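Neurotoxin (Clostridium botulinum, PDB 1ZB7) acts in the host cytosol as a zinc endopeptidase that cleaves the synaptobrevins VAMP1, VAMP2 and VAMP3, cutting an Ala-Ala bond in VAMP2. Local coordinates at residues N4-N9 with N16-M21; A36-I39 with I43-V46; I116-N121 with D127-N132; Q297-R302 with Y327-D332; N304-A309 with L318-Y323. All blocks are in the same frame, centred on the assembly; numbering follows the deposited sequence.

Contact 1. Residues N4-N9 with N16-M21; sequences NIKNFN and NDDIIM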
# COMPACT_ATOMS: atom_id res chain seq x y z
N ASN A 4 -16.49 3.08 34.93
CA ASN A 4 -16.56 4.41 35.45
C ASN A 4 -15.35 5.27 35.03
O ASN A 4 -14.24 4.87 35.19
CB ASN A 4 -16.70 4.40 36.98
CG ASN A 4 -16.77 5.83 37.56
OD1 ASN A 4 -15.72 6.39 38.04
ND2 ASN A 4 -17.96 6.44 37.48
N ILE A 5 -15.61 6.49 34.63
CA ILE A 5 -14.55 7.42 34.22
C ILE A 5 -14.58 8.63 35.17
O ILE A 5 -15.58 9.35 35.22
CB ILE A 5 -14.70 7.84 32.73
CG1 ILE A 5 -14.79 6.58 31.87
CG2 ILE A 5 -13.54 8.71 32.33
CD1 ILE A 5 -14.95 6.81 30.42
N LYS A 6 -13.49 8.80 35.92
CA LYS A 6 -13.38 9.82 36.92
C LYS A 6 -12.89 11.17 36.36
O LYS A 6 -12.00 11.19 35.54
CB LYS A 6 -12.47 9.35 38.07
CG LYS A 6 -12.60 10.23 39.28
CD LYS A 6 -12.03 9.62 40.48
CE LYS A 6 -11.87 10.78 41.51
NZ LYS A 6 -11.49 10.17 42.82
N ASN A 7 -13.51 12.26 36.80
CA ASN A 7 -13.12 13.63 36.55
C ASN A 7 -12.05 14.10 37.50
O ASN A 7 -12.12 13.83 38.61
CB ASN A 7 -14.34 14.59 36.73
CG ASN A 7 -15.52 14.33 35.74
OD1 ASN A 7 -15.35 14.15 34.49
ND2 ASN A 7 -16.73 14.38 36.30
N PHE A 8 -11.13 14.92 37.05
CA PHE A 8 -10.01 15.44 37.81
C PHE A 8 -9.69 16.81 37.31
O PHE A 8 -9.96 17.13 36.13
CB PHE A 8 -8.73 14.64 37.55
CG PHE A 8 -8.75 13.23 38.14
CD1 PHE A 8 -8.59 13.02 39.50
CD2 PHE A 8 -8.84 12.14 37.32
CE1 PHE A 8 -8.57 11.74 40.03
CE2 PHE A 8 -8.83 10.87 37.87
CZ PHE A 8 -8.66 10.68 39.16
N ASN A 9 -9.09 17.61 38.20
CA ASN A 9 -8.40 18.84 37.83
C ASN A 9 -6.94 18.56 38.00
O ASN A 9 -6.62 17.86 38.89
CB ASN A 9 -8.82 20.01 38.76
CG ASN A 9 -10.35 20.20 38.79
OD1 ASN A 9 -10.91 20.71 37.80
ND2 ASN A 9 -11.03 19.75 39.92
N ASN A 16 -2.11 9.53 46.67
CA ASN A 16 -1.39 8.26 46.70
C ASN A 16 -2.23 7.12 46.27
O ASN A 16 -1.82 6.01 46.40
CB ASN A 16 -0.82 7.98 48.09
CG ASN A 16 0.19 9.01 48.52
OD1 ASN A 16 1.05 9.39 47.74
ND2 ASN A 16 0.05 9.49 49.70
N ASP A 17 -3.44 7.38 45.80
CA ASP A 17 -4.38 6.38 45.36
C ASP A 17 -4.59 6.59 43.85
O ASP A 17 -4.02 5.85 43.00
CB ASP A 17 -5.70 6.53 46.13
CG ASP A 17 -6.81 5.56 45.61
OD1 ASP A 17 -6.59 4.69 44.74
OD2 ASP A 17 -7.95 5.72 46.02
N ASP A 18 -5.40 7.58 43.48
CA ASP A 18 -5.70 7.78 42.06
C ASP A 18 -5.04 9.05 41.52
O ASP A 18 -5.08 9.32 40.34
CB ASP A 18 -7.20 7.69 41.80
CG ASP A 18 -8.01 8.74 42.56
OD1 ASP A 18 -7.45 9.61 43.29
OD2 ASP A 18 -9.22 8.75 42.39
N ILE A 19 -4.37 9.78 42.40
CA ILE A 19 -3.51 10.89 42.00
C ILE A 19 -2.16 10.66 42.68
O ILE A 19 -2.07 10.68 43.92
CB ILE A 19 -4.09 12.29 42.34
CG1 ILE A 19 -5.46 12.44 41.69
CG2 ILE A 19 -3.15 13.35 41.82
CD1 ILE A 19 -6.27 13.68 42.04
N ILE A 20 -1.16 10.35 41.88
CA ILE A 20 0.11 9.89 42.37
C ILE A 20 1.29 10.48 41.58
O ILE A 20 1.12 11.10 40.48
CB ILE A 20 0.22 8.25 42.30
CG1 ILE A 20 0.27 7.79 40.83
CG2 ILE A 20 -0.93 7.54 42.99
CD1 ILE A 20 0.72 6.24 40.65
N MET A 21 2.48 10.28 42.17
CA MET A 21 3.79 10.42 41.55
C MET A 21 4.27 9.07 41.09
O MET A 21 4.28 8.11 41.84
CB MET A 21 4.78 11.06 42.51
CG MET A 21 4.41 12.51 42.93
SD MET A 21 4.03 13.67 41.57
CE MET A 21 5.67 14.08 40.96

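Contact 2. Residues A36-I39 with I43-V46; sequences AFRI and IWIV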
# COMPACT_ATOMS: atom_id res chain seq x y z
N ALA A 36 0.36 11.70 37.98
CA ALA A 36 -0.52 10.87 37.16
C ALA A 36 -1.92 10.68 37.78
O ALA A 36 -2.09 10.82 38.96
CB ALA A 36 0.23 9.44 36.79
N PHE A 37 -2.91 10.46 36.93
CA PHE A 37 -4.37 10.48 37.26
C PHE A 37 -5.01 9.18 36.74
O PHE A 37 -4.92 8.83 35.54
CB PHE A 37 -5.08 11.67 36.68
CG PHE A 37 -4.46 12.97 37.03
CD1 PHE A 37 -5.00 13.76 38.06
CD2 PHE A 37 -3.30 13.38 36.43
CE1 PHE A 37 -4.42 14.97 38.43
CE2 PHE A 37 -2.69 14.61 36.78
CZ PHE A 37 -3.28 15.39 37.81
N ARG A 38 -5.60 8.44 37.67
CA ARG A 38 -6.24 7.21 37.31
C ARG A 38 -7.70 7.51 37.04
O ARG A 38 -8.55 7.57 37.98
CB ARG A 38 -6.08 6.13 38.39
CG ARG A 38 -6.45 4.69 37.92
CD ARG A 38 -6.46 3.56 38.99
NE ARG A 38 -7.51 3.80 39.97
CZ ARG A 38 -7.34 4.01 41.29
NH1 ARG A 38 -6.13 4.01 41.82
NH2 ARG A 38 -8.39 4.28 42.08
N ILE A 39 -7.98 7.63 35.76
CA ILE A 39 -9.31 7.92 35.31
C ILE A 39 -10.28 6.72 35.20
O ILE A 39 -11.52 6.86 35.27
CB ILE A 39 -9.23 8.67 33.94
CG1 ILE A 39 -8.47 7.82 32.90
CG2 ILE A 39 -8.59 10.00 34.14
CD1 ILE A 39 -8.98 8.03 31.54
N ILE A 43 -5.79 2.37 34.13
CA ILE A 43 -5.54 3.36 33.05
C ILE A 43 -5.26 4.77 33.63
O ILE A 43 -6.12 5.39 34.28
CB ILE A 43 -6.75 3.42 32.09
CG1 ILE A 43 -7.12 2.03 31.57
CG2 ILE A 43 -6.45 4.37 30.98
CD1 ILE A 43 -8.31 2.04 30.53
N TRP A 44 -4.06 5.25 33.36
CA TRP A 44 -3.51 6.44 33.92
C TRP A 44 -3.25 7.47 32.80
O TRP A 44 -2.82 7.11 31.71
CB TRP A 44 -2.17 6.11 34.61
CG TRP A 44 -2.39 5.24 35.81
CD1 TRP A 44 -2.53 3.79 35.85
CD2 TRP A 44 -2.48 5.65 37.16
NE1 TRP A 44 -2.67 3.41 37.10
CE2 TRP A 44 -2.65 4.48 37.94
CE3 TRP A 44 -2.43 6.89 37.79
CZ2 TRP A 44 -2.81 4.51 39.32
CZ3 TRP A 44 -2.63 6.94 39.16
CH2 TRP A 44 -2.79 5.76 39.92
N ILE A 45 -3.58 8.74 33.08
CA ILE A 45 -3.16 9.90 32.28
C ILE A 45 -2.01 10.65 32.98
O ILE A 45 -2.08 11.02 34.11
CB ILE A 45 -4.29 10.88 32.04
CG1 ILE A 45 -5.55 10.17 31.56
CG2 ILE A 45 -3.86 11.97 31.08
CD1 ILE A 45 -5.39 9.30 30.33
N VAL A 46 -0.96 10.84 32.25
CA VAL A 46 0.21 11.60 32.63
C VAL A 46 0.32 12.80 31.65
O VAL A 46 0.79 12.65 30.53
CB VAL A 46 1.49 10.80 32.62
CG1 VAL A 46 2.63 11.58 33.22
CG2 VAL A 46 1.35 9.49 33.44

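Contact 3. Residues I116-N121 with D127-N132; sequences IPYLGN and DKFAAN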
# COMPACT_ATOMS: atom_id res chain seq x y z
N ILE A 116 -5.10 -7.66 32.26
CA ILE A 116 -3.89 -7.55 33.07
C ILE A 116 -2.78 -8.36 32.43
O ILE A 116 -3.01 -9.49 32.04
CB ILE A 116 -4.26 -7.97 34.51
CG1 ILE A 116 -4.82 -6.79 35.24
CG2 ILE A 116 -3.19 -8.62 35.34
CD1 ILE A 116 -6.25 -6.83 35.15
N PRO A 117 -1.61 -7.77 32.26
CA PRO A 117 -0.43 -8.54 31.84
C PRO A 117 -0.16 -9.73 32.79
O PRO A 117 -0.48 -9.68 34.00
CB PRO A 117 0.73 -7.53 31.86
CG PRO A 117 0.09 -6.21 32.25
CD PRO A 117 -1.34 -6.34 32.42
N TYR A 118 0.33 -10.82 32.21
CA TYR A 118 0.83 -11.93 32.95
C TYR A 118 1.98 -11.47 33.85
O TYR A 118 2.83 -10.66 33.47
CB TYR A 118 1.23 -13.04 31.98
CG TYR A 118 1.56 -14.37 32.65
CD1 TYR A 118 0.55 -15.31 32.89
CD2 TYR A 118 2.86 -14.67 33.07
CE1 TYR A 118 0.84 -16.57 33.53
CE2 TYR A 118 3.15 -15.94 33.72
CZ TYR A 118 2.11 -16.85 33.95
OH TYR A 118 2.30 -18.04 34.60
N LEU A 119 1.98 -11.99 35.08
CA LEU A 119 3.11 -11.82 36.04
C LEU A 119 4.38 -12.60 35.66
O LEU A 119 4.76 -13.56 36.29
CB LEU A 119 2.65 -12.14 37.45
CG LEU A 119 1.37 -11.50 37.92
CD1 LEU A 119 1.11 -11.81 39.32
CD2 LEU A 119 1.35 -9.93 37.74
N GLY A 120 5.04 -12.18 34.59
CA GLY A 120 6.26 -12.80 34.14
C GLY A 120 6.52 -12.54 32.68
O GLY A 120 5.81 -11.81 32.04
N ASN A 121 7.53 -13.19 32.13
CA ASN A 121 7.94 -13.08 30.72
C ASN A 121 8.84 -14.26 30.46
O ASN A 121 9.03 -15.03 31.34
CB ASN A 121 8.65 -11.76 30.38
CG ASN A 121 9.79 -11.43 31.33
OD1 ASN A 121 10.70 -12.20 31.51
ND2 ASN A 121 9.77 -10.22 31.86
N ASP A 127 7.40 -21.86 36.76
CA ASP A 127 6.74 -22.23 37.96
C ASP A 127 6.50 -21.07 38.98
O ASP A 127 5.95 -21.32 40.07
CB ASP A 127 7.40 -23.43 38.57
CG ASP A 127 8.72 -23.13 39.31
OD1 ASP A 127 9.41 -22.14 39.03
OD2 ASP A 127 9.13 -24.01 40.15
N LYS A 128 6.87 -19.86 38.58
CA LYS A 128 6.58 -18.65 39.38
C LYS A 128 5.83 -17.48 38.67
O LYS A 128 5.75 -17.43 37.47
CB LYS A 128 7.84 -18.08 40.03
CG LYS A 128 8.22 -18.77 41.26
CD LYS A 128 9.55 -18.33 41.80
CE LYS A 128 10.04 -19.22 42.93
NZ LYS A 128 9.82 -18.50 44.27
N PHE A 129 5.11 -16.72 39.50
CA PHE A 129 4.69 -15.46 39.23
C PHE A 129 5.81 -14.47 39.70
O PHE A 129 6.40 -14.65 40.79
CB PHE A 129 3.37 -15.11 39.88
CG PHE A 129 2.10 -15.79 39.26
CD1 PHE A 129 1.96 -15.98 37.89
CD2 PHE A 129 1.03 -16.13 40.08
CE1 PHE A 129 0.76 -16.50 37.35
CE2 PHE A 129 -0.15 -16.62 39.54
CZ PHE A 129 -0.28 -16.89 38.24
N ALA A 130 6.05 -13.47 38.87
CA ALA A 130 7.04 -12.43 39.11
C ALA A 130 6.35 -11.08 38.72
O ALA A 130 6.17 -10.81 37.57
CB ALA A 130 8.32 -12.69 38.25
N ALA A 131 5.91 -10.30 39.69
CA ALA A 131 5.32 -8.98 39.48
C ALA A 131 6.37 -7.91 39.30
O ALA A 131 6.11 -6.87 38.74
CB ALA A 131 4.44 -8.64 40.65
N ASN A 132 7.57 -8.17 39.76
CA ASN A 132 8.58 -7.17 39.84
C ASN A 132 9.39 -7.11 38.56
O ASN A 132 10.63 -7.15 38.63
CB ASN A 132 9.53 -7.50 40.97
CG ASN A 132 10.19 -8.89 40.76
OD1 ASN A 132 9.70 -9.99 41.25
ND2 ASN A 132 11.31 -8.86 39.99
O HOH W 1 4.81 -18.51 35.07

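Contact 4. Residues Q297-R302 with Y327-D332; sequences QDIANR and YDFVED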
# COMPACT_ATOMS: atom_id res chain seq x y z
N GLN A 297 -1.85 -21.20 24.71
CA GLN A 297 -1.47 -22.49 25.26
C GLN A 297 -0.22 -22.38 26.16
O GLN A 297 -0.18 -22.95 27.23
CB GLN A 297 -1.28 -23.57 24.18
CG GLN A 297 -2.59 -23.78 23.34
CD GLN A 297 -2.39 -24.61 22.03
OE1 GLN A 297 -1.31 -24.56 21.39
NE2 GLN A 297 -3.44 -25.37 21.65
N ASP A 298 0.77 -21.60 25.75
CA ASP A 298 1.93 -21.37 26.60
C ASP A 298 1.56 -20.79 27.96
O ASP A 298 2.16 -21.17 29.00
CB ASP A 298 2.99 -20.51 25.90
CG ASP A 298 3.61 -21.20 24.63
OD1 ASP A 298 3.59 -22.42 24.42
OD2 ASP A 298 4.12 -20.46 23.80
N ILE A 299 0.61 -19.87 27.97
CA ILE A 299 0.14 -19.25 29.21
C ILE A 299 -0.61 -20.27 30.06
O ILE A 299 -0.35 -20.38 31.25
CB ILE A 299 -0.69 -17.97 28.98
CG1 ILE A 299 0.21 -16.90 28.32
CG2 ILE A 299 -1.36 -17.48 30.28
CD1 ILE A 299 1.54 -16.63 29.03
N ALA A 300 -1.50 -21.02 29.41
CA ALA A 300 -2.19 -22.11 30.12
C ALA A 300 -1.18 -23.13 30.69
O ALA A 300 -1.30 -23.46 31.87
CB ALA A 300 -3.30 -22.81 29.23
N ASN A 301 -0.22 -23.63 29.90
CA ASN A 301 0.85 -24.49 30.42
C ASN A 301 1.59 -23.89 31.68
O ASN A 301 1.80 -24.58 32.66
CB ASN A 301 1.94 -24.80 29.37
CG ASN A 301 1.44 -25.62 28.10
OD1 ASN A 301 0.48 -26.35 28.16
ND2 ASN A 301 2.16 -25.46 26.95
N ARG A 302 1.97 -22.61 31.63
CA ARG A 302 2.55 -21.90 32.78
C ARG A 302 1.65 -21.92 34.03
O ARG A 302 2.15 -22.24 35.13
CB ARG A 302 3.02 -20.42 32.43
CG ARG A 302 4.36 -20.51 31.80
CD ARG A 302 4.95 -19.30 31.03
NE ARG A 302 5.74 -18.54 31.97
CZ ARG A 302 7.04 -18.27 31.96
NH1 ARG A 302 7.90 -18.63 31.02
NH2 ARG A 302 7.44 -17.51 32.96
N TYR A 327 -8.02 -14.92 29.45
CA TYR A 327 -7.72 -15.74 28.26
C TYR A 327 -8.85 -16.70 27.94
O TYR A 327 -8.80 -17.40 26.93
CB TYR A 327 -6.42 -16.52 28.36
CG TYR A 327 -5.20 -15.68 28.52
CD1 TYR A 327 -4.55 -15.12 27.42
CD2 TYR A 327 -4.70 -15.39 29.82
CE1 TYR A 327 -3.40 -14.30 27.60
CE2 TYR A 327 -3.58 -14.52 30.01
CZ TYR A 327 -2.91 -14.03 28.89
OH TYR A 327 -1.83 -13.20 29.08
N ASP A 328 -9.88 -16.69 28.80
CA ASP A 328 -11.05 -17.55 28.68
C ASP A 328 -10.70 -19.07 28.58
O ASP A 328 -11.29 -19.83 27.83
CB ASP A 328 -11.90 -17.04 27.54
CG ASP A 328 -13.32 -17.59 27.54
OD1 ASP A 328 -13.77 -18.16 28.53
OD2 ASP A 328 -13.98 -17.43 26.50
N PHE A 329 -9.71 -19.48 29.37
CA PHE A 329 -9.30 -20.88 29.55
C PHE A 329 -10.42 -21.70 30.15
O PHE A 329 -11.26 -21.17 30.88
CB PHE A 329 -8.12 -20.96 30.48
CG PHE A 329 -6.86 -20.32 29.95
CD1 PHE A 329 -6.53 -20.35 28.60
CD2 PHE A 329 -5.98 -19.65 30.82
CE1 PHE A 329 -5.38 -19.77 28.13
CE2 PHE A 329 -4.81 -19.09 30.35
CZ PHE A 329 -4.52 -19.15 29.00
N VAL A 330 -10.42 -23.01 29.83
CA VAL A 330 -11.25 -23.97 30.56
C VAL A 330 -10.43 -24.63 31.66
O VAL A 330 -9.22 -24.72 31.60
CB VAL A 330 -12.01 -24.94 29.66
CG1 VAL A 330 -13.04 -24.13 28.87
CG2 VAL A 330 -11.08 -25.71 28.69
N GLU A 331 -11.10 -24.99 32.72
CA GLU A 331 -10.46 -25.54 33.91
C GLU A 331 -11.07 -26.87 34.11
O GLU A 331 -12.27 -26.95 34.11
CB GLU A 331 -10.81 -24.70 35.16
CG GLU A 331 -9.82 -24.94 36.27
CD GLU A 331 -10.06 -24.11 37.46
OE1 GLU A 331 -10.55 -22.96 37.32
OE2 GLU A 331 -9.67 -24.63 38.53
N ASP A 332 -10.27 -27.93 34.24
CA ASP A 332 -10.81 -29.27 34.46
C ASP A 332 -10.99 -29.50 35.96
O ASP A 332 -10.57 -28.64 36.80
CB ASP A 332 -9.99 -30.33 33.67
CG ASP A 332 -8.65 -30.68 34.30
OD1 ASP A 332 -8.23 -30.18 35.40
OD2 ASP A 332 -7.98 -31.52 33.68

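Contact 5. Residues N304-A309 with L318-Y323; sequences NIVSSA and LYKQIY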
# COMPACT_ATOMS: atom_id res chain seq x y z
N ASN A 304 -0.48 -24.02 34.87
CA ASN A 304 -0.58 -25.32 35.44
C ASN A 304 0.60 -25.67 36.30
O ASN A 304 0.56 -26.65 36.88
CB ASN A 304 -0.79 -26.39 34.35
CG ASN A 304 -2.15 -26.29 33.74
OD1 ASN A 304 -3.02 -25.68 34.35
ND2 ASN A 304 -2.33 -26.79 32.53
N ILE A 305 1.67 -24.90 36.30
CA ILE A 305 2.82 -25.20 37.09
C ILE A 305 3.23 -24.12 38.01
O ILE A 305 4.15 -24.33 38.73
CB ILE A 305 4.12 -25.65 36.25
CG1 ILE A 305 4.62 -24.59 35.36
CG2 ILE A 305 3.88 -27.03 35.55
CD1 ILE A 305 5.74 -25.15 34.40
N VAL A 306 2.53 -22.99 38.01
CA VAL A 306 2.83 -21.91 38.95
C VAL A 306 2.42 -22.30 40.27
O VAL A 306 1.35 -22.86 40.44
CB VAL A 306 2.12 -20.45 38.55
CG1 VAL A 306 2.23 -19.39 39.72
CG2 VAL A 306 2.80 -19.98 37.44
N SER A 307 3.35 -22.22 41.19
CA SER A 307 3.11 -22.68 42.60
C SER A 307 3.55 -21.60 43.61
O SER A 307 3.30 -21.77 44.78
CB SER A 307 3.87 -23.88 42.80
OG SER A 307 5.21 -23.58 42.65
N SER A 308 4.16 -20.48 43.12
CA SER A 308 4.50 -19.41 44.01
C SER A 308 4.90 -18.20 43.20
O SER A 308 4.93 -18.17 41.97
CB SER A 308 5.62 -19.79 45.01
OG SER A 308 6.80 -20.16 44.28
N ALA A 309 5.19 -17.15 43.95
CA ALA A 309 5.54 -15.90 43.45
C ALA A 309 6.96 -15.58 43.87
O ALA A 309 7.41 -16.04 44.87
CB ALA A 309 4.58 -14.88 43.98
N LEU A 318 -5.81 -16.28 43.19
CA LEU A 318 -6.49 -15.13 42.71
C LEU A 318 -6.02 -14.76 41.24
O LEU A 318 -6.81 -14.54 40.35
CB LEU A 318 -6.15 -13.99 43.65
CG LEU A 318 -6.64 -12.66 43.27
CD1 LEU A 318 -8.18 -12.72 42.91
CD2 LEU A 318 -6.41 -11.80 44.43
N TYR A 319 -4.72 -14.72 41.01
CA TYR A 319 -4.21 -14.38 39.73
C TYR A 319 -4.41 -15.46 38.69
O TYR A 319 -4.58 -15.14 37.57
CB TYR A 319 -2.72 -14.04 39.87
CG TYR A 319 -2.56 -12.63 40.30
CD1 TYR A 319 -2.40 -12.33 41.67
CD2 TYR A 319 -2.60 -11.60 39.38
CE1 TYR A 319 -2.28 -11.01 42.07
CE2 TYR A 319 -2.43 -10.29 39.79
CZ TYR A 319 -2.32 -10.02 41.13
OH TYR A 319 -2.25 -8.80 41.59
N LYS A 320 -4.34 -16.73 39.06
CA LYS A 320 -4.82 -17.81 38.19
C LYS A 320 -6.25 -17.60 37.69
O LYS A 320 -6.55 -17.83 36.52
CB LYS A 320 -4.67 -19.16 38.86
CG LYS A 320 -3.23 -19.62 38.98
CD LYS A 320 -3.12 -21.02 39.56
CE LYS A 320 -1.66 -21.58 39.48
NZ LYS A 320 -1.44 -23.17 39.53
N GLN A 321 -7.13 -17.20 38.59
CA GLN A 321 -8.52 -16.88 38.21
C GLN A 321 -8.72 -15.66 37.23
O GLN A 321 -9.52 -15.66 36.30
CB GLN A 321 -9.33 -16.71 39.46
CG GLN A 321 -10.80 -16.43 39.17
CD GLN A 321 -11.63 -17.62 38.63
OE1 GLN A 321 -11.76 -18.67 39.31
NE2 GLN A 321 -12.25 -17.43 37.45
N ILE A 322 -8.01 -14.61 37.51
CA ILE A 322 -7.89 -13.49 36.65
C ILE A 322 -7.45 -13.90 35.21
O ILE A 322 -8.09 -13.51 34.20
CB ILE A 322 -6.91 -12.49 37.28
CG1 ILE A 322 -7.56 -11.81 38.49
CG2 ILE A 322 -6.51 -11.42 36.31
CD1 ILE A 322 -6.60 -10.80 39.20
N TYR A 323 -6.39 -14.68 35.10
CA TYR A 323 -5.89 -15.12 33.80
C TYR A 323 -6.84 -16.09 33.12
O TYR A 323 -7.01 -16.02 31.91
CB TYR A 323 -4.44 -15.67 33.90
CG TYR A 323 -3.49 -14.58 34.34
CD1 TYR A 323 -3.51 -13.30 33.72
CD2 TYR A 323 -2.63 -14.77 35.43
CE1 TYR A 323 -2.76 -12.37 34.16
CE2 TYR A 323 -1.79 -13.77 35.83
CZ TYR A 323 -1.88 -12.59 35.21
OH TYR A 323 -1.15 -11.54 35.65

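Contact 1. Residues N4-N9 with N16-M21
Lys6 and Asp18 form a salt bridge, NZ to OD2 at 2.7 Å, in which the carboxylate oxygen receives the ammonium through its syn lone pair, on the side of OD1. The lysine reaches it with CG anti to the backbone N (chi1 -166°) and an extended chain beyond, and the two side chains cross at about a right angle. The second oxygen, Asp18 OD1, is bonded to Asn15 ND2, and this division of labour between the two oxygens probably fixes the rotation of the carboxylate.

The contact joins the irregular N-terminal chain to an inner strand of the mixed sheet of the protease domain: 19-21 begins strand 19-23, which lies between 34-38 and 137-142, while Lys6 hydrogen-bonds through its backbone to Ile39, just past strand 34-38.

Apolar and ring contacts centre on Phe8. Its CD1 lies 3.5 Å from Ile19 CD1, the two side chains running antiparallel alongside each other. The carboxylate of Asp18 comes to the ring's edge, OD2 being 3.8 Å from Phe8 CZ, with the carboxylate and ring planes 80° apart. Over one face of the same ring, toward the rim, sits CG of Lys6, 3.9 Å above the plane, while Phe37 meets Phe8 edge-to-face.

Contact 2. Residues A36-I39 with I43-V46
Phe37 O receives the shortest hydrogen bond of this pairing, 2.8 Å from Ile45 N; the N-H...O angle of 164° and a donor lying in the carbonyl plane mark it as well formed. The same oxygen also takes a CA-H...O contact from Trp44 CA at 3.2 Å. In return Phe37 N donates to Ile45 O at 3.0 Å, which makes Phe37 and Ile45 an antiparallel hydrogen-bonded pair in a beta hairpin. Toward the turn the pairing slackens: the bond from Ile39 N to Ile43 O is weak, at 3.3 Å.

On the face carrying Arg38 and Trp44, Arg38 CB stands over the six-membered ring of the indole, 3.5 Å from its centroid and 5° off the normal, a CH-pi contact. The guanidinium is turned perpendicular to the indole, and its NH1 forms a salt bridge with Asp17. Ala36 CB meets Val46 CG2 at 3.5 Å. At the corner where the chain leaves the strand, Ile39 reaches back across Ile45, CG1 to CG1 at 4.0 Å.

The hairpin lies inside the mixed sheet, between strands 19-23 and 158-161, and helix 82-99 covers the Phe37 and Ile45 face through Leu89 and Phe88.

Contact 3. Residues I116-N121 with D127-N132
One direct backbone hydrogen bond joins the segments, Ala130 N to Leu119 O at 2.9 Å and nearly straight, although the donor stands above the carbonyl plane, 52° out of it. Leu119 is the centre of an inverse gamma turn, whose weak bond runs from Gly120 N to Tyr118 O. The Leu119 carbonyl also meets Phe129 CA in a CA-H...O contact.

Tyr118 and Phe129 make an offset edge-to-face pair: the edge of Phe129 points at the face of the tyrosine, with centroids 5.5 Å apart and planes at 68°. CE1 of Phe129 does the touching, 3.5 Å from Tyr118 OH and close to CZ. With CG anti to the backbone N (chi1 -170°), the tyrosine extends its hydroxyl to a bridging water, which lies in the plane of the ring. Tyr118 OH donates to this water at 2.6 Å, and the water donates in turn to Lys128 O at 2.8 Å, a second polar link between the segments. Leu119 packs on the same phenylalanine, its CB 3.9 Å from Phe129 CB, and its CD2 is a looser 4.4 Å from Ala131 CB.

Strand 128-129 pairs in parallel with 308-309. Leu303 of helix 282-303 touches both Tyr118 and Phe129, while Tyr319 of helix 316-327 packs on Leu119 and Phe129.

Contact 4. Residues Q297-R302 with Y327-D332
Ile299 CG2 lies over the face of the Tyr327 ring and also at the edge of the Phe329 ring, so one methyl serves two aromatics in different ways. Above Tyr327 it makes a CH-pi contact, 4.1 Å from the centroid and 26° off the normal, with Tyr327 CE2 its nearest ring atom at 3.7 Å. Toward Phe329 it lies in the ring plane, 3.8 Å from CZ. Placing CG1 beside the backbone N (chi1 -64°) leaves CG2 as the branch that meets both rings, and the isoleucine crosses each aromatic side chain at about a right angle.

Phe329 is itself layered. Ala300 CB sits over one face, 3.9 Å from the centroid and 14° off the normal, and Tyr327 CB covers the opposite face, 3.3 Å above the plane and toward the rim. The ring is thereby wedged between helix 282-303 and the end of helix 316-327, where Asp328, with positive phi, turns the chain out toward strand 330-331.

Tyr327 OH hydrogen-bonds to Gly186 O, outside the contact, which anchors the far end of that ring. With no hydrogen bond across, cohesion comes from dispersion and buried apolar surface, so fit of shape rather than directional bonding sets how helix and chain meet.

Contact 5. Residues N304-A309 with L318-Y323
Lys320 of helix 316-327 reaches across to the chain leaving helix 282-303, its ammonium meeting a backbone carbonyl. Lys320 NZ donates to Val306 O at 3.0 Å, with a C=O...N angle of 147° and the donor tilted 17° from the carbonyl plane. The lysine starts with CG anti to the carbonyl carbon (chi1 -71°) and runs extended from there, which lets it span the 8.7 Å between Val306 CA and Lys320 CA.

The ammonium has a second carbonyl partner, Leu303 O, in the last turn of helix 282-303. The cation therefore joins the C-terminal end of that helix to the chain just beyond it, and its charge would probably be welcome beside the negative end of the helix dipole. Segment 304-309 then leads into the weakly bonded strand 308-309, which lies parallel to 128-129 as a small two-stranded sheet; Ser308 shares backbone hydrogen bonding with Phe129.

The carbons of the lysine pass close as well: Lys320 CE lies 4.1 Å from Val306 CB, a loose approach in which the methylene runs alongside the residue whose carbonyl the ammonium grips. Val306 is buried and also packs on Tyr118, Phe129 and Ile316, while Lys320 itself touches Phe129 from the helix side.

In the fold
From the N terminus, contact 1 closes a short loop of six residues and brings the leading chain onto strand 19-23. Contact 2 follows in series and closes the hairpin of strands 34-38 and 43-46; the two touch, since strands 19-23 and 34-38 are sheet neighbours. Contact 3 closes the next loop, after helix 103-114, with its centre about 23 Å from that of contact 2. Contact 4 closes the longest loop, from helix 282-303 to strand 330-331, and contact 5 is nested inside it. Contacts 3 and 5 share the small 128-129/308-309 sheet, and Tyr118 of contact 3 reaches Ile299 and Arg302 of contact 4, joining the three.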